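Local coordinates for protein alkaline phosphatase (Thermus thermophilus, PDB 7KWD) that probably hydrolyses phosphate monoesters as a homodimeric alkaline phosphatase that binds zinc and magnesium ions, at residues Y332-S335 against S336-V339. Sequence-based numbering, arbitrary orientation.
Sequences YLES and SQGV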
ATOM      1  N   TYR A 332      18.499  -1.328  -8.146  1.00 27.17           N
ATOM      2  CA  TYR A 332      17.825  -1.665  -6.877  1.00 32.85           C
ATOM      3  C   TYR A 332      18.286  -3.013  -6.344  1.00 32.15           C
ATOM      4  O   TYR A 332      17.610  -3.653  -5.530  1.00 29.34           O
ATOM      5  CB  TYR A 332      16.296  -1.631  -7.003  1.00 30.50           C
ATOM      6  CG  TYR A 332      15.719  -0.299  -7.416  1.00 31.09           C
ATOM      7  CD1 TYR A 332      16.424   0.884  -7.243  1.00 30.63           C
ATOM      8  CD2 TYR A 332      14.451  -0.230  -7.975  1.00 30.93           C
ATOM      9  CE1 TYR A 332      15.866   2.092  -7.610  1.00 29.37           C
ATOM     10  CE2 TYR A 332      13.906   0.953  -8.359  1.00 30.48           C
ATOM     11  CZ  TYR A 332      14.610   2.123  -8.167  1.00 32.98           C
ATOM     12  OH  TYR A 332      14.018   3.310  -8.562  1.00 31.90           O
ATOM     13  N   LEU A 333      19.494  -3.416  -6.723  1.00 31.84           N
ATOM     14  CA  LEU A 333      19.960  -4.733  -6.329  1.00 30.93           C
ATOM     15  C   LEU A 333      20.344  -4.821  -4.878  1.00 25.75           C
ATOM     16  O   LEU A 333      20.469  -5.942  -4.368  1.00 31.74           O
ATOM     17  CB  LEU A 333      21.147  -5.161  -7.177  1.00 31.31           C
ATOM     18  CG  LEU A 333      20.742  -5.644  -8.567  1.00 36.26           C
ATOM     19  CD1 LEU A 333      21.960  -5.867  -9.442  1.00 39.93           C
ATOM     20  CD2 LEU A 333      19.931  -6.941  -8.482  1.00 32.09           C
ATOM     21  N   GLU A 334      20.502  -3.696  -4.187  1.00 27.50           N
ATOM     22  CA  GLU A 334      20.867  -3.751  -2.776  1.00 29.99           C
ATOM     23  C   GLU A 334      19.676  -3.511  -1.848  1.00 27.81           C
ATOM     24  O   GLU A 334      19.870  -3.283  -0.656  1.00 29.29           O
ATOM     25  CB  GLU A 334      21.990  -2.747  -2.465  1.00 36.53           C
ATOM     26  CG  GLU A 334      23.331  -2.990  -3.226  1.00 35.95           C
ATOM     27  CD  GLU A 334      24.004  -4.321  -2.895  1.00 33.65           C
ATOM     28  OE1 GLU A 334      23.835  -4.821  -1.754  1.00 40.37           O
ATOM     29  OE2 GLU A 334      24.681  -4.875  -3.790  1.00 44.14           O
ATOM     30  N   SER A 335      18.449  -3.616  -2.353  1.00 30.76           N
ATOM     31  CA  SER A 335      17.310  -3.155  -1.557  1.00 23.72           C
ATOM     32  C   SER A 335      17.073  -3.995  -0.311  1.00 28.73           C
ATOM     33  O   SER A 335      16.496  -3.490   0.667  1.00 24.80           O
ATOM     34  CB  SER A 335      16.047  -3.148  -2.422  1.00 25.06           C
ATOM     35  OG  SER A 335      16.193  -2.259  -3.533  1.00 25.59           O
ATOM     36  N   SER A 336      17.496  -5.266  -0.309  1.00 21.59           N
ATOM     37  CA  SER A 336      17.259  -6.090   0.874  1.00 23.16           C
ATOM     38  C   SER A 336      18.158  -5.749   2.062  1.00 29.38           C
ATOM     39  O   SER A 336      17.893  -6.231   3.171  1.00 25.21           O
ATOM     40  CB  SER A 336      17.426  -7.573   0.547  1.00 29.24           C
ATOM     41  OG  SER A 336      16.507  -7.966  -0.460  1.00 34.61           O
ATOM     42  N   GLN A 337      19.190  -4.923   1.879  1.00 32.87           N
ATOM     43  CA  GLN A 337      20.050  -4.560   3.007  1.00 28.85           C
ATOM     44  C   GLN A 337      19.253  -3.904   4.121  1.00 29.66           C
ATOM     45  O   GLN A 337      19.525  -4.126   5.306  1.00 26.69           O
ATOM     46  CB  GLN A 337      21.161  -3.621   2.539  1.00 36.69           C
ATOM     47  CG  GLN A 337      22.214  -4.270   1.658  1.00 36.07           C
ATOM     48  CD  GLN A 337      22.833  -5.468   2.334  1.00 37.48           C
ATOM     49  OE1 GLN A 337      23.460  -5.344   3.383  1.00 35.59           O
ATOM     50  NE2 GLN A 337      22.623  -6.639   1.757  1.00 38.01           N
ATOM     51  N   GLY A 338      18.247  -3.103   3.763  1.00 30.98           N
ATOM     52  CA  GLY A 338      17.456  -2.439   4.785  1.00 27.89           C
ATOM     53  C   GLY A 338      16.767  -3.399   5.730  1.00 29.84           C
ATOM     54  O   GLY A 338      16.496  -3.060   6.880  1.00 28.78           O
ATOM     55  N   VAL A 339      16.436  -4.592   5.245  1.00 30.78           N
ATOM     56  CA  VAL A 339      15.854  -5.611   6.103  1.00 24.72           C
ATOM     57  C   VAL A 339      16.896  -6.120   7.081  1.00 27.04           C
ATOM     58  O   VAL A 339      16.643  -6.245   8.284  1.00 25.42           O
ATOM     59  CB  VAL A 339      15.280  -6.747   5.233  1.00 23.73           C
ATOM     60  CG1 VAL A 339      14.825  -7.921   6.069  1.00 28.47           C
ATOM     61  CG2 VAL A 339      14.092  -6.209   4.341  1.00 29.00           C
TER
HETATM   62  O   HOH W   1      19.040  -6.914  -2.225  1.00 24.72           O
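E334 and Q337 are the ends of a type I beta turn, closed where Q337 N donates to E334 O (3.1 Å, N-H...O 164°) from above the carbonyl plane. A type I turn from Y332 to S335 overlaps it, sharing E334 and S335, and the pair leads from the loop after strand 310-325 into helix 337-340. The tight part is at the buried serines S335 and S336. S335 OG, turned back beside its backbone N (chi1 -61°), donates to Y332 O at 2.8 Å; S335 N reaches the same oxygen from the same face, at 3.3 Å. S335 OG also bonds A328 N, and S335 O accepts from N425 ND2. The second subunit packs here too: its S90 OG bonds Y332 O and its Y91 N bonds S336 OG, so these residues form part of the dimer contact, while the Y332 ring meets H433 of that subunit, a zinc ligand there, edge-to-face. The partly exposed side is looser. E334 and Q337 run side by side, pointing the same way, both bent at chi2, with carboxylate and amide planes 55° apart; K420 and P421 touch both. OE1 of E334 comes no nearer than 3.8 Å to CG of Q337, whereas that CG lies 3.4 Å from E334 O. On the serine side, one water donates to L333 O at 2.8 Å and accepts from S336 N at 3.0 Å.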